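Local structure of endonuclease V isoform X2 (Ciona intestinalis, 6OZI) at residues Y192-V202 / A214-R224; N118-C126 / I177-A187. The protein probably cleaves nucleic acid near inosine, a product of adenosine deamination, in a metal-ion-dependent reaction. The protein carries 1 engineered substitution. All blocks are in the same frame, centred on the assembly; numbering follows the deposited sequence. Where two conformers were deposited one is given.

Contact 1 of 2, residues Y192-V202 / A214-R224; sequences YAPKVEKPIFV and AKIVKGCTKTR. With nucleotides of chain D.
Arg224 lies wedged between Lys198 and Ile200 where, in this RNase H-like fold, the loop leading into strand 200-206 meets the loop that follows helix 210-219. Its guanidinium is sandwiched: Ile200 CG2 packs over one face, 3.7 Å from Arg224 CZ, and the aliphatic CD of Lys198 lies over the opposite one. With CG anti to the backbone N (chi1 -177°), the extended chain carries NE and NH2 out to two successive carbonyls. Arg224 NE donates to Lys198 O at 3.1 Å, with that oxygen in the guanidinium plane, while NH2 gives a second bond to Pro199 O; both donors stand above the carbonyl planes. NH2 also bonds Lys145 O, which further fixes the group's rotation.

At the other end, Tyr192 and Lys218 cross at about a right angle. Lys218 CB sits over the tyrosine ring in a CH-pi contact, 3.7 Å from the centroid and 18° off its normal. Between these ends the side chains of Val217 and Ile200 meet tip to tip (CG1 to CD1, 4.1 Å), while Val202 and Val217 slide past each other in opposite directions.

Backbone amides of both segments bind phosphate oxygens of chain D. Glu197 N and Lys198 N both grip OP1 of DG13, and Arg224 N donates to OP1 of DA12 at 2.9 Å.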
loop_
_atom_site.group_PDB
_atom_site.type_symbol
_atom_site.label_atom_id
_atom_site.label_comp_id
_atom_site.label_asym_id
_atom_site.label_seq_id
_atom_site.Cartn_x
_atom_site.Cartn_y
_atom_site.Cartn_z
ATOM N N TYR A 192 -0.044 22.366 -2.548
ATOM C CA TYR A 192 -0.148 23.020 -1.251
ATOM C C TYR A 192 0.591 22.295 -0.144
ATOM O O TYR A 192 1.104 22.948 0.766
ATOM C CB TYR A 192 -1.622 23.158 -0.844
ATOM C CG TYR A 192 -2.428 24.054 -1.756
ATOM C CD1 TYR A 192 -1.887 25.225 -2.264
ATOM C CD2 TYR A 192 -3.727 23.718 -2.124
ATOM C CE1 TYR A 192 -2.623 26.048 -3.096
ATOM C CE2 TYR A 192 -4.472 24.534 -2.960
ATOM C CZ TYR A 192 -3.914 25.696 -3.444
ATOM O OH TYR A 192 -4.647 26.509 -4.277
ATOM N N ALA A 193 0.712 20.980 -0.233
ATOM C CA ALA A 193 1.335 20.213 0.829
ATOM C C ALA A 193 2.855 20.322 0.757
ATOM O O ALA A 193 3.426 20.438 -0.328
ATOM C CB ALA A 193 0.929 18.749 0.727
ATOM N N PRO A 194 3.531 20.282 1.898
ATOM C CA PRO A 194 4.995 20.257 1.877
ATOM C C PRO A 194 5.498 18.908 1.387
ATOM O O PRO A 194 4.768 17.912 1.359
ATOM C CB PRO A 194 5.382 20.504 3.340
ATOM C CG PRO A 194 4.222 19.979 4.121
ATOM C CD PRO A 194 2.990 20.261 3.270
ATOM N N LYS A 195 6.759 18.903 0.948
ATOM C CA LYS A 195 7.452 17.686 0.515
ATOM C C LYS A 195 6.724 16.998 -0.642
ATOM O O LYS A 195 6.827 15.780 -0.820
ATOM C CB LYS A 195 7.621 16.720 1.697
ATOM C CG LYS A 195 8.275 17.369 2.905
ATOM C CD LYS A 195 8.428 16.426 4.087
ATOM C CE LYS A 195 9.094 17.161 5.253
ATOM N NZ LYS A 195 9.627 16.255 6.322
ATOM N N VAL A 196 5.974 17.768 -1.428
ATOM C CA VAL A 196 5.213 17.264 -2.565
ATOM C C VAL A 196 5.634 18.023 -3.816
ATOM O O VAL A 196 5.758 19.253 -3.790
ATOM C CB VAL A 196 3.697 17.412 -2.316
ATOM C CG1 VAL A 196 2.903 17.212 -3.603
ATOM C CG2 VAL A 196 3.243 16.436 -1.250
ATOM N N GLU A 197 5.842 17.295 -4.917
ATOM C CA GLU A 197 6.083 17.923 -6.209
ATOM C C GLU A 197 4.997 17.650 -7.236
ATOM O O GLU A 197 4.944 18.357 -8.251
ATOM C CB GLU A 197 7.427 17.468 -6.801
ATOM C CG GLU A 197 8.648 17.952 -6.042
ATOM C CD GLU A 197 9.940 17.525 -6.704
ATOM O OE1 GLU A 197 10.002 17.520 -7.952
ATOM O OE2 GLU A 197 10.897 17.184 -5.978
ATOM N N LYS A 198 4.142 16.652 -7.011
ATOM C CA LYS A 198 3.115 16.289 -7.974
ATOM C C LYS A 198 1.854 17.105 -7.720
ATOM O O LYS A 198 1.256 16.986 -6.642
ATOM C CB LYS A 198 2.818 14.801 -7.884
ATOM C CG LYS A 198 2.136 14.210 -9.097
ATOM C CD LYS A 198 2.134 12.681 -9.023
ATOM C CE LYS A 198 1.257 12.061 -10.109
ATOM N NZ LYS A 198 1.847 12.217 -11.473
ATOM N N PRO A 199 1.404 17.921 -8.667
ATOM C CA PRO A 199 0.211 18.735 -8.423
ATOM C C PRO A 199 -1.049 17.885 -8.389
ATOM O O PRO A 199 -1.085 16.751 -8.878
ATOM C CB PRO A 199 0.196 19.699 -9.610
ATOM C CG PRO A 199 0.918 18.952 -10.697
ATOM C CD PRO A 199 1.981 18.151 -10.002
ATOM N N ILE A 200 -2.090 18.444 -7.770
ATOM C CA ILE A 200 -3.444 17.926 -7.910
ATOM C C ILE A 200 -4.251 18.978 -8.658
ATOM O O ILE A 200 -3.844 20.135 -8.777
ATOM C CB ILE A 200 -4.113 17.569 -6.563
ATOM C CG1 ILE A 200 -4.288 18.819 -5.696
ATOM C CG2 ILE A 200 -3.322 16.479 -5.832
ATOM C CD1 ILE A 200 -4.884 18.543 -4.339
ATOM N N PHE A 201 -5.407 18.572 -9.171
ATOM C CA PHE A 201 -6.147 19.395 -10.121
ATOM C C PHE A 201 -7.527 19.704 -9.562
ATOM O O PHE A 201 -8.373 18.814 -9.438
ATOM C CB PHE A 201 -6.205 18.695 -11.472
ATOM C CG PHE A 201 -4.864 18.216 -11.927
ATOM C CD1 PHE A 201 -3.958 19.099 -12.498
ATOM C CD2 PHE A 201 -4.478 16.895 -11.725
ATOM C CE1 PHE A 201 -2.714 18.665 -12.898
ATOM C CE2 PHE A 201 -3.222 16.458 -12.115
ATOM C CZ PHE A 201 -2.338 17.343 -12.699
ATOM N N VAL A 202 -7.745 20.971 -9.231
ATOM C CA VAL A 202 -8.965 21.429 -8.586
ATOM C C VAL A 202 -9.824 22.117 -9.632
ATOM O O VAL A 202 -9.348 22.997 -10.354
ATOM C CB VAL A 202 -8.644 22.388 -7.427
ATOM C CG1 VAL A 202 -9.933 22.905 -6.771
ATOM C CG2 VAL A 202 -7.745 21.710 -6.422
ATOM N N ALA A 214 -10.255 26.436 -4.651
ATOM C CA ALA A 214 -8.837 26.260 -4.352
ATOM C C ALA A 214 -8.514 26.649 -2.914
ATOM O O ALA A 214 -7.733 25.962 -2.246
ATOM C CB ALA A 214 -7.982 27.067 -5.331
ATOM N N LYS A 215 -9.112 27.738 -2.411
ATOM C CA LYS A 215 -8.871 28.106 -1.014
ATOM C C LYS A 215 -9.328 27.006 -0.062
ATOM O O LYS A 215 -8.661 26.722 0.944
ATOM C CB LYS A 215 -9.575 29.418 -0.658
ATOM C CG LYS A 215 -8.704 30.664 -0.708
ATOM C CD LYS A 215 -9.530 31.898 -1.064
ATOM C CE LYS A 215 -8.775 33.183 -0.767
ATOM N NZ LYS A 215 -7.311 33.002 -0.956
ATOM N N ILE A 216 -10.473 26.388 -0.351
ATOM C CA ILE A 216 -10.984 25.335 0.522
ATOM C C ILE A 216 -10.098 24.098 0.445
ATOM O O ILE A 216 -9.832 23.441 1.460
ATOM C CB ILE A 216 -12.447 25.021 0.159
ATOM C CG1 ILE A 216 -13.317 26.260 0.421
ATOM C CG2 ILE A 216 -12.953 23.808 0.927
ATOM C CD1 ILE A 216 -14.763 26.109 0.018
ATOM N N VAL A 217 -9.623 23.757 -0.749
ATOM C CA VAL A 217 -8.718 22.617 -0.868
ATOM C C VAL A 217 -7.417 22.883 -0.104
ATOM O O VAL A 217 -6.886 21.994 0.574
ATOM C CB VAL A 217 -8.479 22.291 -2.357
ATOM C CG1 VAL A 217 -7.370 21.272 -2.532
ATOM C CG2 VAL A 217 -9.781 21.769 -2.993
ATOM N N LYS A 218 -6.907 24.119 -0.168
ATOM C CA LYS A 218 -5.720 24.476 0.610
ATOM C C LYS A 218 -5.973 24.326 2.102
ATOM O O LYS A 218 -5.144 23.768 2.833
ATOM C CB LYS A 218 -5.280 25.906 0.295
ATOM C CG LYS A 218 -4.010 26.356 1.021
ATOM C CD LYS A 218 -3.357 27.530 0.284
ATOM C CE LYS A 218 -1.979 27.896 0.839
ATOM N NZ LYS A 218 -1.244 28.819 -0.103
ATOM N N GLY A 219 -7.117 24.835 2.575
ATOM C CA GLY A 219 -7.468 24.692 3.979
ATOM C C GLY A 219 -7.642 23.250 4.421
ATOM O O GLY A 219 -7.488 22.939 5.605
ATOM N N CYS A 220 -7.969 22.354 3.488
ATOM C CA CYS A 220 -8.135 20.940 3.797
ATOM C C CYS A 220 -6.844 20.143 3.654
ATOM O O CYS A 220 -6.875 18.925 3.832
ATOM C CB CYS A 220 -9.203 20.313 2.894
ATOM S SG CYS A 220 -10.884 20.911 3.171
ATOM N N THR A 221 -5.720 20.788 3.346
ATOM C CA THR A 221 -4.495 20.083 2.988
ATOM C C THR A 221 -3.576 19.947 4.199
ATOM O O THR A 221 -3.134 20.950 4.771
ATOM C CB THR A 221 -3.764 20.799 1.852
ATOM O OG1 THR A 221 -4.532 20.702 0.645
ATOM C CG2 THR A 221 -2.393 20.174 1.627
ATOM N N LYS A 222 -3.301 18.703 4.587
ATOM C CA LYS A 222 -2.159 18.366 5.426
ATOM C C LYS A 222 -1.064 17.690 4.617
ATOM O O LYS A 222 0.095 18.117 4.654
ATOM C CB LYS A 222 -2.584 17.459 6.593
ATOM C CG LYS A 222 -3.467 18.135 7.627
ATOM C CD LYS A 222 -3.770 17.210 8.797
ATOM C CE LYS A 222 -4.689 17.887 9.808
ATOM N NZ LYS A 222 -5.168 16.954 10.874
ATOM N N THR A 223 -1.416 16.650 3.865
ATOM C CA THR A 223 -0.563 16.018 2.876
ATOM C C THR A 223 -1.184 16.246 1.494
ATOM O O THR A 223 -2.140 17.013 1.351
ATOM C CB THR A 223 -0.386 14.532 3.214
ATOM O OG1 THR A 223 -1.661 13.880 3.209
ATOM C CG2 THR A 223 0.245 14.378 4.596
ATOM N N ARG A 224 -0.642 15.574 0.473
ATOM C CA ARG A 224 -1.059 15.852 -0.900
ATOM C C ARG A 224 -2.562 15.658 -1.081
ATOM O O ARG A 224 -3.236 16.485 -1.707
ATOM C CB ARG A 224 -0.287 14.967 -1.884
ATOM C CG ARG A 224 -0.612 15.247 -3.349
ATOM C CD ARG A 224 0.130 14.292 -4.285
ATOM N NE ARG A 224 -0.234 14.486 -5.689
ATOM C CZ ARG A 224 -0.977 13.643 -6.405
ATOM N NH1 ARG A 224 -1.439 12.531 -5.861
ATOM N NH2 ARG A 224 -1.254 13.909 -7.674
ATOM P P DA D 12 1.977 12.889 0.661
ATOM O OP1 DA D 12 1.981 14.365 0.768
ATOM O OP2 DA D 12 0.775 12.169 0.176
ATOM O "O5'" DA D 12 3.214 12.423 -0.238
ATOM C "C5'" DA D 12 4.442 13.131 -0.169
ATOM C "C4'" DA D 12 5.495 12.443 -1.005
ATOM O "O4'" DA D 12 5.787 11.159 -0.418
ATOM C "C3'" DA D 12 5.084 12.150 -2.438
ATOM O "O3'" DA D 12 5.474 13.228 -3.279
ATOM C "C2'" DA D 12 5.874 10.885 -2.762
ATOM C "C1'" DA D 12 5.918 10.174 -1.420
ATOM N N9 DA D 12 4.854 9.191 -1.256
ATOM C C8 DA D 12 3.568 9.414 -0.853
ATOM N N7 DA D 12 2.832 8.327 -0.801
ATOM C C5 DA D 12 3.695 7.328 -1.207
ATOM C C6 DA D 12 3.529 5.944 -1.375
ATOM N N6 DA D 12 2.386 5.302 -1.132
ATOM N N1 DA D 12 4.594 5.242 -1.795
ATOM C C2 DA D 12 5.743 5.891 -2.031
ATOM N N3 DA D 12 6.019 7.179 -1.917
ATOM C C4 DA D 12 4.944 7.849 -1.494
ATOM P P DG D 13 4.825 13.394 -4.739
ATOM O OP1 DG D 13 5.403 14.588 -5.388
ATOM O OP2 DG D 13 3.364 13.240 -4.592
ATOM O "O5'" DG D 13 5.333 12.125 -5.541
ATOM C "C5'" DG D 13 6.684 12.027 -5.933
ATOM C "C4'" DG D 13 6.899 10.728 -6.669
ATOM O "O4'" DG D 13 6.482 9.630 -5.830
ATOM C "C3'" DG D 13 6.072 10.601 -7.947
ATOM O "O3'" DG D 13 6.907 10.686 -9.071
ATOM C "C2'" DG D 13 5.409 9.223 -7.853
ATOM C "C1'" DG D 13 6.113 8.580 -6.671
ATOM N N9 DG D 13 5.255 7.650 -5.960
ATOM C C8 DG D 13 4.176 7.939 -5.159
ATOM N N7 DG D 13 3.582 6.872 -4.687
ATOM C C5 DG D 13 4.317 5.818 -5.221
ATOM C C6 DG D 13 4.153 4.420 -5.078
ATOM O O6 DG D 13 3.299 3.807 -4.418
ATOM N N1 DG D 13 5.118 3.715 -5.795
ATOM C C2 DG D 13 6.108 4.289 -6.557
ATOM N N2 DG D 13 6.947 3.455 -7.179
ATOM N N3 DG D 13 6.264 5.591 -6.703
ATOM C C4 DG D 13 5.339 6.290 -6.011
ATOM P P DC D 11 -0.692 10.395 6.321
ATOM O OP1 DC D 11 -0.735 11.228 7.543
ATOM O OP2 DC D 11 -1.931 10.024 5.599
ATOM O "O5'" DC D 11 0.232 11.164 5.296
ATOM C "C5'" DC D 11 0.586 10.545 4.094
ATOM C "C4'" DC D 11 2.054 10.740 3.822
ATOM O "O4'" DC D 11 2.769 9.553 4.199
ATOM C "C3'" DC D 11 2.381 10.968 2.369
ATOM O "O3'" DC D 11 2.343 12.345 2.122
ATOM C "C2'" DC D 11 3.797 10.417 2.236
ATOM C "C1'" DC D 11 3.853 9.348 3.321
ATOM N N1 DC D 11 3.791 7.940 2.823
ATOM C C2 DC D 11 4.935 7.354 2.290
ATOM O O2 DC D 11 5.964 8.029 2.209
ATOM N N3 DC D 11 4.880 6.067 1.871
ATOM C C4 DC D 11 3.751 5.375 1.983
ATOM N N4 DC D 11 3.745 4.106 1.557
ATOM C C5 DC D 11 2.569 5.956 2.531
ATOM C C6 DC D 11 2.636 7.228 2.940
#

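Contact 2 of 2, residues N118-C126 / I177-A187. With nucleotides of chain C.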
loop_
_atom_site.group_PDB
_atom_site.type_symbol
_atom_site.label_atom_id
_atom_site.label_comp_id
_atom_site.label_asym_id
_atom_site.label_seq_id
_atom_site.Cartn_x
_atom_site.Cartn_y
_atom_site.Cartn_z
ATOM N N ASN A 118 -13.062 15.455 -11.449
ATOM C CA ASN A 118 -13.236 16.794 -11.984
ATOM C C ASN A 118 -14.667 17.287 -11.824
ATOM O O ASN A 118 -15.613 16.506 -11.685
ATOM C CB ASN A 118 -12.846 16.813 -13.460
ATOM C CG ASN A 118 -11.463 16.266 -13.686
ATOM O OD1 ASN A 118 -10.530 16.633 -12.976
ATOM N ND2 ASN A 118 -11.322 15.366 -14.658
ATOM N N GLY A 119 -14.808 18.608 -11.859
ATOM C CA GLY A 119 -16.110 19.231 -11.963
ATOM C C GLY A 119 -16.293 19.847 -13.335
ATOM O O GLY A 119 -16.621 19.145 -14.296
ATOM N N PHE A 120 -16.059 21.158 -13.442
ATOM C CA PHE A 120 -16.145 21.842 -14.733
ATOM C C PHE A 120 -15.118 21.300 -15.725
ATOM O O PHE A 120 -15.340 21.348 -16.941
ATOM C CB PHE A 120 -15.954 23.345 -14.503
ATOM C CG PHE A 120 -16.134 24.208 -15.732
ATOM C CD1 PHE A 120 -17.368 24.322 -16.361
ATOM C CD2 PHE A 120 -15.078 24.962 -16.215
ATOM C CE1 PHE A 120 -17.530 25.146 -17.474
ATOM C CE2 PHE A 120 -15.233 25.787 -17.325
ATOM C CZ PHE A 120 -16.458 25.872 -17.958
ATOM N N PHE A 121 -14.006 20.760 -15.223
ATOM C CA PHE A 121 -12.882 20.289 -16.038
ATOM C C PHE A 121 -13.251 18.975 -16.723
ATOM O O PHE A 121 -12.812 17.887 -16.340
ATOM C CB PHE A 121 -11.652 20.147 -15.146
ATOM C CG PHE A 121 -10.394 19.790 -15.873
ATOM C CD1 PHE A 121 -10.316 19.859 -17.252
ATOM C CD2 PHE A 121 -9.274 19.400 -15.162
ATOM C CE1 PHE A 121 -9.139 19.534 -17.911
ATOM C CE2 PHE A 121 -8.092 19.075 -15.808
ATOM C CZ PHE A 121 -8.022 19.142 -17.184
ATOM N N HIS A 122 -14.013 19.092 -17.812
ATOM C CA HIS A 122 -14.667 17.935 -18.406
ATOM C C HIS A 122 -15.019 18.265 -19.848
ATOM O O HIS A 122 -15.288 19.424 -20.177
ATOM C CB HIS A 122 -15.912 17.575 -17.595
ATOM C CG HIS A 122 -16.650 16.371 -18.085
ATOM N ND1 HIS A 122 -17.668 16.447 -19.012
ATOM C CD2 HIS A 122 -16.567 15.068 -17.726
ATOM C CE1 HIS A 122 -18.154 15.238 -19.231
ATOM N NE2 HIS A 122 -17.505 14.383 -18.461
ATOM N N ILE A 123 -15.018 17.236 -20.705
ATOM C CA ILE A 123 -15.230 17.447 -22.139
ATOM C C ILE A 123 -16.545 18.176 -22.406
ATOM O O ILE A 123 -16.622 19.048 -23.283
ATOM C CB ILE A 123 -15.158 16.114 -22.904
ATOM C CG1 ILE A 123 -15.432 16.365 -24.390
ATOM C CG2 ILE A 123 -16.111 15.079 -22.298
ATOM C CD1 ILE A 123 -15.185 15.168 -25.279
ATOM N N ARG A 124 -17.604 17.828 -21.674
ATOM C CA ARG A 124 -18.878 18.520 -21.803
ATOM C C ARG A 124 -19.180 19.387 -20.581
ATOM O O ARG A 124 -20.343 19.707 -20.322
ATOM C CB ARG A 124 -20.006 17.520 -22.067
ATOM C CG ARG A 124 -20.037 16.967 -23.506
ATOM C CD ARG A 124 -20.931 15.725 -23.637
ATOM N NE ARG A 124 -20.466 14.611 -22.808
ATOM C CZ ARG A 124 -19.567 13.702 -23.186
ATOM N NH1 ARG A 124 -19.010 13.758 -24.392
ATOM N NH2 ARG A 124 -19.218 12.734 -22.348
ATOM N N ARG A 125 -18.144 19.774 -19.832
ATOM C CA ARG A 125 -18.260 20.705 -18.705
ATOM C C ARG A 125 -19.239 20.205 -17.646
ATOM O O ARG A 125 -19.962 20.984 -17.026
ATOM C CB ARG A 125 -18.656 22.100 -19.191
ATOM C CG ARG A 125 -17.717 22.682 -20.234
ATOM C CD ARG A 125 -16.275 22.768 -19.724
ATOM N NE ARG A 125 -15.457 23.567 -20.630
ATOM C CZ ARG A 125 -14.727 23.065 -21.624
ATOM N NH1 ARG A 125 -14.693 21.751 -21.838
ATOM N NH2 ARG A 125 -14.030 23.881 -22.407
ATOM N N CYS A 126 -19.228 18.901 -17.401
ATOM C CA CYS A 126 -20.165 18.269 -16.487
ATOM C C CYS A 126 -19.522 17.027 -15.869
ATOM O O CYS A 126 -20.028 15.909 -15.989
ATOM C CB CYS A 126 -21.459 17.926 -17.225
ATOM S SG CYS A 126 -22.810 17.293 -16.191
ATOM N N ILE A 177 -5.269 25.807 -15.809
ATOM C CA ILE A 177 -5.400 24.891 -16.936
ATOM C C ILE A 177 -6.477 25.453 -17.851
ATOM O O ILE A 177 -7.581 25.776 -17.394
ATOM C CB ILE A 177 -5.738 23.469 -16.456
ATOM C CG1 ILE A 177 -4.531 22.872 -15.729
ATOM C CG2 ILE A 177 -6.168 22.590 -17.613
ATOM C CD1 ILE A 177 -4.836 21.606 -14.942
ATOM N N ILE A 178 -6.146 25.630 -19.130
ATOM C CA ILE A 178 -6.951 26.448 -20.030
ATOM C C ILE A 178 -7.353 25.647 -21.257
ATOM O O ILE A 178 -6.538 24.926 -21.841
ATOM C CB ILE A 178 -6.171 27.716 -20.448
ATOM C CG1 ILE A 178 -6.025 28.670 -19.263
ATOM C CG2 ILE A 178 -6.833 28.411 -21.626
ATOM C CD1 ILE A 178 -4.932 29.714 -19.448
ATOM N N SER A 179 -8.596 25.839 -21.685
ATOM C CA SER A 179 -9.079 25.362 -22.974
ATOM C C SER A 179 -8.776 26.401 -24.041
ATOM O O SER A 179 -9.273 27.527 -23.967
ATOM C CB SER A 179 -10.583 25.104 -22.923
ATOM O OG SER A 179 -11.152 25.145 -24.225
ATOM N N THR A 180 -7.987 26.019 -25.040
ATOM C CA THR A 180 -7.711 26.913 -26.157
ATOM C C THR A 180 -8.863 26.979 -27.142
ATOM O O THR A 180 -8.929 27.918 -27.939
ATOM C CB THR A 180 -6.438 26.486 -26.897
ATOM O OG1 THR A 180 -6.558 25.115 -27.300
ATOM C CG2 THR A 180 -5.217 26.647 -26.012
ATOM N N GLU A 181 -9.788 26.024 -27.082
ATOM C CA GLU A 181 -10.923 26.039 -27.992
ATOM C C GLU A 181 -12.010 26.974 -27.488
ATOM O O GLU A 181 -12.680 27.628 -28.290
ATOM C CB GLU A 181 -11.472 24.617 -28.150
ATOM C CG GLU A 181 -12.824 24.508 -28.847
ATOM C CD GLU A 181 -12.703 24.498 -30.357
ATOM O OE1 GLU A 181 -11.568 24.342 -30.864
ATOM O OE2 GLU A 181 -13.745 24.647 -31.036
ATOM N N LYS A 182 -12.185 27.063 -26.170
ATOM C CA LYS A 182 -13.164 27.951 -25.571
ATOM C C LYS A 182 -12.552 29.166 -24.887
ATOM O O LYS A 182 -13.304 30.032 -24.428
ATOM C CB LYS A 182 -14.030 27.176 -24.566
ATOM C CG LYS A 182 -14.812 26.047 -25.205
ATOM C CD LYS A 182 -15.580 26.537 -26.440
ATOM C CE LYS A 182 -16.578 25.494 -26.934
ATOM N NZ LYS A 182 -17.336 25.973 -28.129
ATOM N N ASN A 183 -11.220 29.248 -24.792
ATOM C CA ASN A 183 -10.532 30.402 -24.204
ATOM C C ASN A 183 -11.034 30.657 -22.783
ATOM O O ASN A 183 -11.461 31.761 -22.438
ATOM C CB ASN A 183 -10.699 31.649 -25.082
ATOM C CG ASN A 183 -9.748 32.773 -24.696
ATOM O OD1 ASN A 183 -8.547 32.551 -24.534
ATOM N ND2 ASN A 183 -10.280 33.984 -24.544
ATOM N N GLU A 184 -11.001 29.611 -21.959
ATOM C CA GLU A 184 -11.475 29.716 -20.587
ATOM C C GLU A 184 -10.644 28.806 -19.694
ATOM O O GLU A 184 -10.062 27.818 -20.150
ATOM C CB GLU A 184 -12.968 29.348 -20.473
ATOM C CG GLU A 184 -13.282 27.910 -20.883
ATOM C CD GLU A 184 -14.765 27.546 -20.807
ATOM O OE1 GLU A 184 -15.557 28.330 -20.234
ATOM O OE2 GLU A 184 -15.140 26.465 -21.332
ATOM N N VAL A 185 -10.610 29.146 -18.407
ATOM C CA VAL A 185 -9.935 28.318 -17.415
ATOM C C VAL A 185 -10.861 27.179 -17.012
ATOM O O VAL A 185 -12.037 27.392 -16.686
ATOM C CB VAL A 185 -9.510 29.150 -16.196
ATOM C CG1 VAL A 185 -8.888 28.243 -15.132
ATOM C CG2 VAL A 185 -8.520 30.240 -16.615
ATOM N N LEU A 186 -10.338 25.960 -17.063
ATOM C CA LEU A 186 -11.079 24.768 -16.689
ATOM C C LEU A 186 -10.808 24.325 -15.261
ATOM O O LEU A 186 -11.707 23.775 -14.611
ATOM C CB LEU A 186 -10.732 23.623 -17.645
ATOM C CG LEU A 186 -10.993 23.849 -19.140
ATOM C CD1 LEU A 186 -10.635 22.607 -19.943
ATOM C CD2 LEU A 186 -12.435 24.256 -19.408
ATOM N N ALA A 187 -9.584 24.525 -14.779
ATOM C CA ALA A 187 -9.154 23.997 -13.495
ATOM C C ALA A 187 -7.884 24.714 -13.071
ATOM O O ALA A 187 -7.348 25.565 -13.786
ATOM C CB ALA A 187 -8.924 22.485 -13.566
ATOM P P DI C 5 -8.350 9.129 -16.577
ATOM O OP1 DI C 5 -6.876 8.908 -16.379
ATOM O OP2 DI C 5 -9.126 7.835 -16.542
ATOM O "O5'" DI C 5 -8.928 10.233 -15.498
ATOM C "C5'" DI C 5 -8.091 11.246 -14.999
ATOM C "C4'" DI C 5 -8.731 11.876 -13.774
ATOM O "O4'" DI C 5 -10.116 12.574 -14.243
ATOM C "C3'" DI C 5 -9.027 10.983 -12.849
ATOM O "O3'" DI C 5 -8.791 11.520 -11.469
ATOM C "C2'" DI C 5 -10.540 10.689 -12.998
ATOM C "C1'" DI C 5 -11.102 11.995 -13.597
ATOM N N9 DI C 5 -12.206 11.651 -14.507
ATOM C C8 DI C 5 -12.393 10.880 -15.589
ATOM N N7 DI C 5 -13.692 11.001 -15.937
ATOM C C5 DI C 5 -14.281 11.824 -15.084
ATOM C C6 DI C 5 -15.718 12.332 -14.977
ATOM O O6 DI C 5 -16.548 11.984 -15.745
ATOM N N1 DI C 5 -16.067 13.226 -13.929
ATOM C C2 DI C 5 -15.080 13.647 -12.980
ATOM N N3 DI C 5 -13.717 13.157 -13.084
ATOM C C4 DI C 5 -13.353 12.227 -14.181
#
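The Arg125 guanidinium has Leu186 CD2 pressed over one face, 3.4 Å from Arg125 CZ, while Glu184 OE2 and Phe120 CZ lie at its edge, in the plane. The Phe120 ring in turn carries Arg125 CD over one face, and at its edge, in plane, it meets Glu184 OE1, 3.5 Å from Phe120 CZ; ring and carboxylate stand 83° apart. Arg125 grips Glu184 side-on, with NE and NH2 both bonded to the single oxygen OE2 in a salt bridge. NH2 uses the anti lone pair of OE2, whereas NE, 3.0 Å from OE2, comes from above the carboxylate plane. A bend at chi2 (-58°) folds the arginine back over its own type I turn, where NH1 donates to His122 O, an acceptor shared with the backbone N of Arg125 on the other face of that carbonyl. Asp153 is a second anionic partner for NH2, and it also accepts from Ser179 OG. A leucine in place of Arg125 would probably leave Glu184 and Asp153 without their cationic mate and the Glu184 carboxylate freer to turn.

The contact joins the loop between strand 112-116 and helix 128-136 to the beta hairpin of strands 174-179 and 184-190, at the edge of the RNase H-like sheet. A classic bulge sets Leu186 and Ala187 both opposite Ile177.

The Phe121 ring packs against Ala187 CB, 3.5 Å from Phe121 CD2, and meets Leu186 CB and Ile177 CG2. The same loop reaches the deoxyinosine DI5 of chain C: Asn118 N lies 2.9 Å from its N3, and its O6 lies at the edge of the His122 ring, 3.7 Å from His122 CD2.

Contact 2 closes before contact 1 opens along the chain; their centres lie 20 Å apart, and both reach the same mixed sheet. Strands 184-190 and 200-206 follow each other in sequence and are antiparallel neighbours there, and the chain leaving the hairpin of contact 2 turns back through the 192-199 loop into strand 200-206. The two also touch directly: Val202 O is 3.3 Å from Ala187 CB, and Phe201 CD1 packs on Ile177 CD1 at 3.6 Å. Between them they bring two separate parts of the protein to nucleic acid, the 118-126 loop to deoxyinosine of chain C and contact 1 to the backbone of chain D, with the shared sheet joining both.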